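Local atomic coordinates of kinesin-like protein (Caenorhabditis elegans, PDB entry 5X3E), a protein that probably hydrolyses ATP and moves along microtubules, as a motor of the kinesin-6 family, caught here in the nucleotide-free state. Residues 33-38 with 372-377; 197-202 with 265-270. One frame throughout, in Å; residues are numbered along the deposited sequence.

Contact 1: residues 33-38 with 372-377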
ATOM      1  N   THR A  33      21.118   0.440  -6.396  1.00125.73           N
ATOM      2  CA  THR A  33      19.781   0.374  -6.979  1.00118.42           C
ATOM      3  C   THR A  33      18.709   0.387  -5.887  1.00112.66           C
ATOM      4  O   THR A  33      19.023   0.469  -4.697  1.00 98.66           O
ATOM      5  CB  THR A  33      19.613  -0.881  -7.856  1.00114.05           C
ATOM      6  OG1 THR A  33      19.922  -2.051  -7.087  1.00122.61           O
ATOM      7  CG2 THR A  33      20.540  -0.816  -9.060  1.00111.50           C
ATOM      8  N   ASP A  34      17.440   0.312  -6.295  1.00117.59           N
ATOM      9  CA  ASP A  34      16.323   0.374  -5.353  1.00107.30           C
ATOM     10  C   ASP A  34      15.868  -1.050  -5.034  1.00 95.50           C
ATOM     11  O   ASP A  34      14.858  -1.547  -5.533  1.00 83.19           O
ATOM     12  CB  ASP A  34      15.190   1.237  -5.914  1.00100.73           C
ATOM     13  CG  ASP A  34      14.682   0.742  -7.258  1.00 98.86           C
ATOM     14  OD1 ASP A  34      13.563   1.135  -7.652  1.00 96.10           O
ATOM     15  OD2 ASP A  34      15.395  -0.052  -7.908  1.00 99.41           O
ATOM     16  N   SER A  35      16.632  -1.703  -4.167  1.00 88.04           N
ATOM     17  CA  SER A  35      16.281  -3.028  -3.687  1.00 86.30           C
ATOM     18  C   SER A  35      15.200  -2.911  -2.617  1.00 82.31           C
ATOM     19  O   SER A  35      14.762  -1.814  -2.255  1.00 82.68           O
ATOM     20  CB  SER A  35      17.521  -3.736  -3.147  1.00 97.75           C
ATOM     21  OG  SER A  35      18.542  -3.773  -4.130  1.00113.31           O
ATOM     22  N   ILE A  36      14.750  -4.053  -2.097  1.00 76.86           N
ATOM     23  CA  ILE A  36      13.781  -4.011  -1.013  1.00 63.79           C
ATOM     24  C   ILE A  36      14.470  -3.496   0.245  1.00 65.82           C
ATOM     25  O   ILE A  36      15.618  -3.856   0.543  1.00 70.04           O
ATOM     26  CB  ILE A  36      13.143  -5.391  -0.777  1.00 60.73           C
ATOM     27  CG1 ILE A  36      12.190  -5.329   0.422  1.00 56.72           C
ATOM     28  CG2 ILE A  36      14.206  -6.458  -0.568  1.00 62.20           C
ATOM     29  CD1 ILE A  36      11.474  -6.622   0.709  1.00 76.12           C
ATOM     30  N   GLU A  37      13.785  -2.618   0.970  1.00 59.09           N
ATOM     31  CA  GLU A  37      14.259  -2.139   2.257  1.00 61.20           C
ATOM     32  C   GLU A  37      13.255  -2.529   3.330  1.00 63.57           C
ATOM     33  O   GLU A  37      12.042  -2.483   3.104  1.00 61.04           O
ATOM     34  CB  GLU A  37      14.465  -0.620   2.257  1.00 58.82           C
ATOM     35  CG  GLU A  37      15.190  -0.108   3.492  1.00 66.98           C
ATOM     36  CD  GLU A  37      15.176   1.406   3.618  1.00 66.34           C
ATOM     37  OE1 GLU A  37      16.137   1.952   4.198  1.00 64.30           O
ATOM     38  OE2 GLU A  37      14.225   2.051   3.124  1.00 68.45           O
ATOM     39  N   VAL A  38      13.767  -2.927   4.488  1.00 60.11           N
ATOM     40  CA  VAL A  38      12.942  -3.247   5.645  1.00 60.65           C
ATOM     41  C   VAL A  38      13.330  -2.298   6.767  1.00 59.89           C
ATOM     42  O   VAL A  38      14.509  -2.211   7.134  1.00 65.99           O
ATOM     43  CB  VAL A  38      13.109  -4.709   6.086  1.00 66.45           C
ATOM     44  CG1 VAL A  38      12.227  -4.997   7.283  1.00 58.93           C
ATOM     45  CG2 VAL A  38      12.769  -5.641   4.941  1.00 66.38           C
ATOM     46  N   ARG A 372      18.077 -12.614  -2.635  1.00 80.87           N
ATOM     47  CA  ARG A 372      19.138 -13.387  -3.273  1.00 88.26           C
ATOM     48  C   ARG A 372      19.204 -13.088  -4.763  1.00 91.57           C
ATOM     49  O   ARG A 372      20.295 -13.007  -5.340  1.00 98.02           O
ATOM     50  CB  ARG A 372      18.915 -14.880  -3.045  1.00 91.95           C
ATOM     51  CG  ARG A 372      18.764 -15.281  -1.589  1.00 94.44           C
ATOM     52  CD  ARG A 372      18.707 -16.793  -1.440  1.00 97.32           C
ATOM     53  NE  ARG A 372      18.297 -17.195  -0.099  1.00104.44           N
ATOM     54  CZ  ARG A 372      17.092 -17.677   0.191  1.00 97.77           C
ATOM     55  NH1 ARG A 372      16.191 -17.826  -0.770  1.00 88.77           N
ATOM     56  NH2 ARG A 372      16.792 -18.017   1.438  1.00104.77           N
ATOM     57  N   ASN A 373      18.045 -12.920  -5.405  1.00 89.36           N
ATOM     58  CA  ASN A 373      18.038 -12.601  -6.828  1.00 92.40           C
ATOM     59  C   ASN A 373      18.665 -11.240  -7.102  1.00 98.30           C
ATOM     60  O   ASN A 373      19.301 -11.050  -8.144  1.00106.62           O
ATOM     61  CB  ASN A 373      16.613 -12.642  -7.381  1.00 86.37           C
ATOM     62  CG  ASN A 373      16.071 -14.057  -7.523  1.00 87.86           C
ATOM     63  OD1 ASN A 373      16.825 -15.012  -7.718  1.00 91.27           O
ATOM     64  ND2 ASN A 373      14.755 -14.195  -7.436  1.00 88.00           N
ATOM     65  N   GLN A 374      18.516 -10.287  -6.180  1.00 97.22           N
ATOM     66  CA  GLN A 374      19.077  -8.962  -6.417  1.00 93.93           C
ATOM     67  C   GLN A 374      20.601  -8.957  -6.373  1.00102.02           C
ATOM     68  O   GLN A 374      21.217  -7.998  -6.847  1.00110.17           O
ATOM     69  CB  GLN A 374      18.517  -7.963  -5.403  1.00 87.87           C
ATOM     70  CG  GLN A 374      17.042  -7.630  -5.615  1.00 82.78           C
ATOM     71  CD  GLN A 374      16.437  -6.837  -4.470  1.00 86.34           C
ATOM     72  OE1 GLN A 374      16.908  -6.903  -3.334  1.00 95.71           O
ATOM     73  NE2 GLN A 374      15.392  -6.070  -4.769  1.00 79.95           N
ATOM     74  N   LYS A 375      21.218 -10.001  -5.824  1.00104.75           N
ATOM     75  CA  LYS A 375      22.668 -10.116  -5.798  1.00103.02           C
ATOM     76  C   LYS A 375      23.202 -11.053  -6.872  1.00113.64           C
ATOM     77  O   LYS A 375      24.414 -11.084  -7.100  1.00121.77           O
ATOM     78  CB  LYS A 375      23.140 -10.604  -4.422  1.00 98.75           C
ATOM     79  CG  LYS A 375      22.584  -9.818  -3.247  1.00 99.86           C
ATOM     80  CD  LYS A 375      22.866 -10.533  -1.934  1.00110.46           C
ATOM     81  CE  LYS A 375      22.205  -9.825  -0.762  1.00113.93           C
ATOM     82  NZ  LYS A 375      22.387 -10.571   0.515  1.00120.31           N
ATOM     83  N   SER A 376      22.325 -11.806  -7.533  1.00119.68           N
ATOM     84  CA  SER A 376      22.719 -12.846  -8.468  1.00128.53           C
ATOM     85  C   SER A 376      22.816 -12.292  -9.889  1.00133.43           C
ATOM     86  O   SER A 376      22.555 -11.114 -10.148  1.00131.88           O
ATOM     87  CB  SER A 376      21.731 -14.012  -8.403  1.00124.89           C
ATOM     88  OG  SER A 376      22.082 -15.029  -9.324  1.00137.82           O
ATOM     89  N   SER A 377      23.191 -13.162 -10.825  1.00135.00           N
ATOM     90  CA  SER A 377      23.372 -12.782 -12.217  1.00129.82           C
ATOM     91  C   SER A 377      22.028 -12.751 -12.945  1.00135.23           C
ATOM     92  O   SER A 377      20.964 -12.976 -12.361  1.00130.58           O
ATOM     93  CB  SER A 377      24.340 -13.746 -12.901  1.00124.33           C
ATOM     94  OG  SER A 377      23.830 -15.068 -12.899  1.00116.36           O
TER
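Ser35 and Ile36, just before strand 37-42 of the central sheet, meet one long side chain, Gln374, from the C-terminal part of helix 350-375. The contact illustrates how the ordered start of a chain can rest on a helix through a single extended residue. The CA atoms of Ser35 and Gln374 are 7.1 Å apart, and the CA-CB bond of Ser35 points toward 372-377, with OG beside the backbone N (chi1 -55°). Ser35 CB lies 3.2 Å from Gln374 OE1, a van der Waals touch rather than a polar bond. The hydroxyl OG of Ser35 stays a little farther off, 3.6 Å from Gln374 OE1. Gln374 spans the gap because its CG leaves beside the backbone N (chi1 -70°) and the chain then runs extended, carrying the amide across. On that amide NE2 sits 3.3 Å from Ser35 CA. It also comes within 3.4 Å of Ile36 N, but both are donors and do not bond. At Ile36 the two side chains cross at about a right angle, and the CG2 branch stands 3.9 Å from Gln374 OE1. The other branch, through CG1, leads away, and the side chain packs on Ile367 and Leu370 of the same helix and on Ile405 of strand 404-411. An alanine in place of Gln374 would take the amide away, and Ser35 would probably lose its neighbour on this side, while Ile36 would still rest on Ile367 and Leu370. Beyond Ile36 the chain enters strand 37-42, where Glu37 forms salt bridges with Arg99 and Arg406. Such packing of strand 37-42 and its lead-in against the helix that corresponds to the switch II, or relay, helix is in keeping with the kinesin motor fold.

Contact 2: residues 197-202 with 265-270. With SO4 (sulfate ion), chain F.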
ATOM      1  N   THR A 197     -14.818  16.652   7.108  1.00123.43           N
ATOM      2  CA  THR A 197     -13.432  16.380   7.485  1.00118.81           C
ATOM      3  C   THR A 197     -12.694  17.668   7.815  1.00123.66           C
ATOM      4  O   THR A 197     -12.245  18.386   6.916  1.00114.91           O
ATOM      5  CB  THR A 197     -12.700  15.640   6.374  1.00109.32           C
ATOM      6  OG1 THR A 197     -12.832  16.384   5.158  1.00113.21           O
ATOM      7  CG2 THR A 197     -13.254  14.237   6.205  1.00105.88           C
ATOM      8  N   ASP A 198     -12.629  17.996   9.105  1.00121.66           N
ATOM      9  CA  ASP A 198     -11.608  18.901   9.624  1.00110.82           C
ATOM     10  C   ASP A 198     -10.425  18.007   9.964  1.00112.18           C
ATOM     11  O   ASP A 198     -10.497  17.205  10.900  1.00126.89           O
ATOM     12  CB  ASP A 198     -12.086  19.679  10.844  1.00120.84           C
ATOM     13  CG  ASP A 198     -13.390  20.406  10.603  1.00136.04           C
ATOM     14  OD1 ASP A 198     -13.529  21.043   9.536  1.00141.66           O
ATOM     15  OD2 ASP A 198     -14.271  20.354  11.488  1.00138.53           O
ATOM     16  N   ARG A 199      -9.355  18.104   9.184  1.00 89.56           N
ATOM     17  CA  ARG A 199      -8.273  17.141   9.294  1.00 80.88           C
ATOM     18  C   ARG A 199      -6.955  17.811   8.954  1.00 87.54           C
ATOM     19  O   ARG A 199      -6.916  18.781   8.195  1.00 81.81           O
ATOM     20  CB  ARG A 199      -8.507  15.933   8.376  1.00 73.39           C
ATOM     21  CG  ARG A 199      -8.503  16.271   6.888  1.00 66.23           C
ATOM     22  CD  ARG A 199      -8.331  15.038   6.011  1.00 68.86           C
ATOM     23  NE  ARG A 199      -7.925  15.419   4.661  1.00 80.90           N
ATOM     24  CZ  ARG A 199      -6.682  15.353   4.199  1.00 86.24           C
ATOM     25  NH1 ARG A 199      -5.701  14.904   4.973  1.00 77.63           N
ATOM     26  NH2 ARG A 199      -6.423  15.732   2.954  1.00 91.81           N
ATOM     27  N   TYR A 200      -5.878  17.294   9.541  1.00 86.58           N
ATOM     28  CA  TYR A 200      -4.550  17.752   9.165  1.00 84.80           C
ATOM     29  C   TYR A 200      -4.270  17.402   7.709  1.00 65.87           C
ATOM     30  O   TYR A 200      -4.669  16.339   7.224  1.00 96.16           O
ATOM     31  CB  TYR A 200      -3.489  17.132  10.076  1.00 82.40           C
ATOM     32  CG  TYR A 200      -2.077  17.438   9.635  1.00 89.04           C
ATOM     33  CD1 TYR A 200      -1.457  18.624  10.009  1.00 76.61           C
ATOM     34  CD2 TYR A 200      -1.361  16.541   8.850  1.00 66.32           C
ATOM     35  CE1 TYR A 200      -0.170  18.909   9.607  1.00 74.13           C
ATOM     36  CE2 TYR A 200      -0.070  16.821   8.444  1.00 65.86           C
ATOM     37  CZ  TYR A 200       0.520  18.006   8.827  1.00 73.41           C
ATOM     38  OH  TYR A 200       1.805  18.298   8.434  1.00 90.78           O
ATOM     39  N   CYS A 201      -3.571  18.301   7.015  1.00 68.57           N
ATOM     40  CA  CYS A 201      -3.217  18.127   5.611  1.00 68.51           C
ATOM     41  C   CYS A 201      -1.730  18.391   5.425  1.00 59.65           C
ATOM     42  O   CYS A 201      -1.225  19.433   5.855  1.00 77.03           O
ATOM     43  CB  CYS A 201      -4.033  19.069   4.713  1.00 76.98           C
ATOM     44  SG  CYS A 201      -5.820  18.956   4.946  1.00109.35           S
ATOM     45  N   GLU A 202      -1.033  17.458   4.788  1.00 56.21           N
ATOM     46  CA  GLU A 202       0.374  17.674   4.476  1.00 68.43           C
ATOM     47  C   GLU A 202       0.512  18.733   3.391  1.00 70.48           C
ATOM     48  O   GLU A 202      -0.187  18.693   2.375  1.00 58.99           O
ATOM     49  CB  GLU A 202       1.036  16.375   4.023  1.00 54.72           C
ATOM     50  CG  GLU A 202       1.679  15.586   5.143  1.00 75.87           C
ATOM     51  CD  GLU A 202       2.974  16.202   5.622  1.00 87.75           C
ATOM     52  OE1 GLU A 202       3.485  17.114   4.939  1.00103.62           O
ATOM     53  OE2 GLU A 202       3.472  15.783   6.688  1.00 83.44           O
ATOM     54  N   SER A 265     -10.551  13.194  -7.330  1.00 54.09           N
ATOM     55  CA  SER A 265     -10.009  14.466  -7.776  1.00 63.93           C
ATOM     56  C   SER A 265      -9.186  15.175  -6.711  1.00 64.64           C
ATOM     57  O   SER A 265      -8.527  16.171  -7.025  1.00 72.21           O
ATOM     58  CB  SER A 265     -11.146  15.391  -8.228  1.00 67.28           C
ATOM     59  OG  SER A 265     -11.743  14.908  -9.415  1.00 72.21           O
ATOM     60  N   SER A 266      -9.205  14.695  -5.471  1.00 53.40           N
ATOM     61  CA  SER A 266      -8.481  15.369  -4.405  1.00 46.50           C
ATOM     62  C   SER A 266      -8.123  14.375  -3.310  1.00 44.00           C
ATOM     63  O   SER A 266      -8.724  13.302  -3.192  1.00 58.14           O
ATOM     64  CB  SER A 266      -9.298  16.534  -3.833  1.00 49.50           C
ATOM     65  OG  SER A 266     -10.424  16.069  -3.110  1.00 50.82           O
ATOM     66  N   SER A 267      -7.121  14.756  -2.510  1.00 53.07           N
ATOM     67  CA  SER A 267      -6.756  13.986  -1.324  1.00 62.06           C
ATOM     68  C   SER A 267      -7.975  13.769  -0.445  1.00 63.28           C
ATOM     69  O   SER A 267      -8.184  12.680   0.104  1.00 51.95           O
ATOM     70  CB  SER A 267      -5.660  14.719  -0.548  1.00 58.60           C
ATOM     71  OG  SER A 267      -5.135  13.912   0.486  1.00 83.36           O
ATOM     72  N   GLU A 268      -8.800  14.808  -0.320  1.00 59.23           N
ATOM     73  CA  GLU A 268     -10.040  14.718   0.439  1.00 52.64           C
ATOM     74  C   GLU A 268     -10.983  13.669  -0.133  1.00 63.11           C
ATOM     75  O   GLU A 268     -11.496  12.818   0.602  1.00 67.13           O
ATOM     76  CB  GLU A 268     -10.709  16.091   0.449  1.00 64.59           C
ATOM     77  CG  GLU A 268     -12.002  16.122   1.205  1.00 93.22           C
ATOM     78  CD  GLU A 268     -11.839  15.730   2.648  1.00112.25           C
ATOM     79  OE1 GLU A 268     -10.774  15.999   3.246  1.00123.09           O
ATOM     80  OE2 GLU A 268     -12.794  15.141   3.197  1.00117.16           O
ATOM     81  N   GLU A 269     -11.213  13.701  -1.447  1.00 53.07           N
ATOM     82  CA  GLU A 269     -12.117  12.733  -2.056  1.00 56.46           C
ATOM     83  C   GLU A 269     -11.569  11.315  -1.931  1.00 61.02           C
ATOM     84  O   GLU A 269     -12.330  10.367  -1.703  1.00 69.57           O
ATOM     85  CB  GLU A 269     -12.373  13.107  -3.518  1.00 57.60           C
ATOM     86  CG  GLU A 269     -13.340  12.195  -4.239  1.00 73.66           C
ATOM     87  CD  GLU A 269     -13.878  12.813  -5.514  1.00 89.33           C
ATOM     88  OE1 GLU A 269     -15.113  12.792  -5.710  1.00100.18           O
ATOM     89  OE2 GLU A 269     -13.068  13.328  -6.315  1.00 79.32           O
ATOM     90  N   ALA A 270     -10.249  11.156  -2.068  1.00 58.15           N
ATOM     91  CA  ALA A 270      -9.637   9.836  -1.947  1.00 53.71           C
ATOM     92  C   ALA A 270      -9.832   9.269  -0.550  1.00 49.75           C
ATOM     93  O   ALA A 270     -10.073   8.068  -0.384  1.00 57.95           O
ATOM     94  CB  ALA A 270      -8.148   9.913  -2.290  1.00 46.01           C
TER
HETATM   95  S   SO4 F 504     -14.359  17.000 -11.607  1.00 66.71           S
HETATM   96  O1  SO4 F 504     -15.229  18.133 -11.896  1.00 90.00           O
HETATM   97  O2  SO4 F 504     -13.072  17.469 -11.108  1.00 45.44           O
HETATM   98  O3  SO4 F 504     -15.006  16.160 -10.600  1.00 93.50           O
HETATM   99  O4  SO4 F 504     -14.147  16.245 -12.837  1.00 84.01           O
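The first turn of helix 267-281, which in the kinesin motor fold leads toward the first switch loop, receives Arg199 and Thr197 from the loop before strand 213-225. Arg199 and Glu268 form a salt bridge: NE donates to Glu268 OE1 over 3.2 Å, with an N-H...O angle of 156°. The Glu268 chain bends at chi2 (60°) after CG leaves anti to the backbone N, which brings the carboxylate round to Arg199 NE. The carboxylate oxygen lies in the guanidinium plane and is met nearly along its C-O direction, while the two groups are twisted 32° apart. One face of the guanidinium is topped by Cys201 SG, 3.7 Å above its centre. Arg199 NH2 comes 3.3 Å from Ser267 OG, and both atoms have a firmer partner in Asp147 of helix 141-152. Thr197 also faces the Glu268 carboxylate, but its OG1 is modelled implausibly near it, so a bond there is doubtful. Ser266 is the N-cap, its OG accepting from Glu269 N at 3.0 Å. Glu269 reaches back along the helix start, OE2 taking the Ser265 N-H at 2.7 Å. Ser265 OG weakly holds a sulfate ion, probably from the crystallisation liquor. One positive group is shared by Glu268 and Asp147, so Arg199 probably offsets their mutual repulsion without cancelling both charges, and the helix N terminus is likely to stabilise ionised Glu268.

Overall arrangement
The model begins at residue 33, and contact 1 draws this start against residues 372-377, closing a loop of 333 residues that takes in most of the motor domain. Contact 2 is nested inside it: its segments, 197-202 and 265-270, close a smaller loop of 62 residues that holds strands but no helix, including strand 213-225 of the central sheet. Contact 1 thus joins the entrance of strand 37-42 to the C-terminal part of helix 350-375, whereas contact 2 joins a connecting loop to the start of helix 267-281. They lie on opposite sides of the chain's centre, their own centres about 35 Å apart, and do not touch.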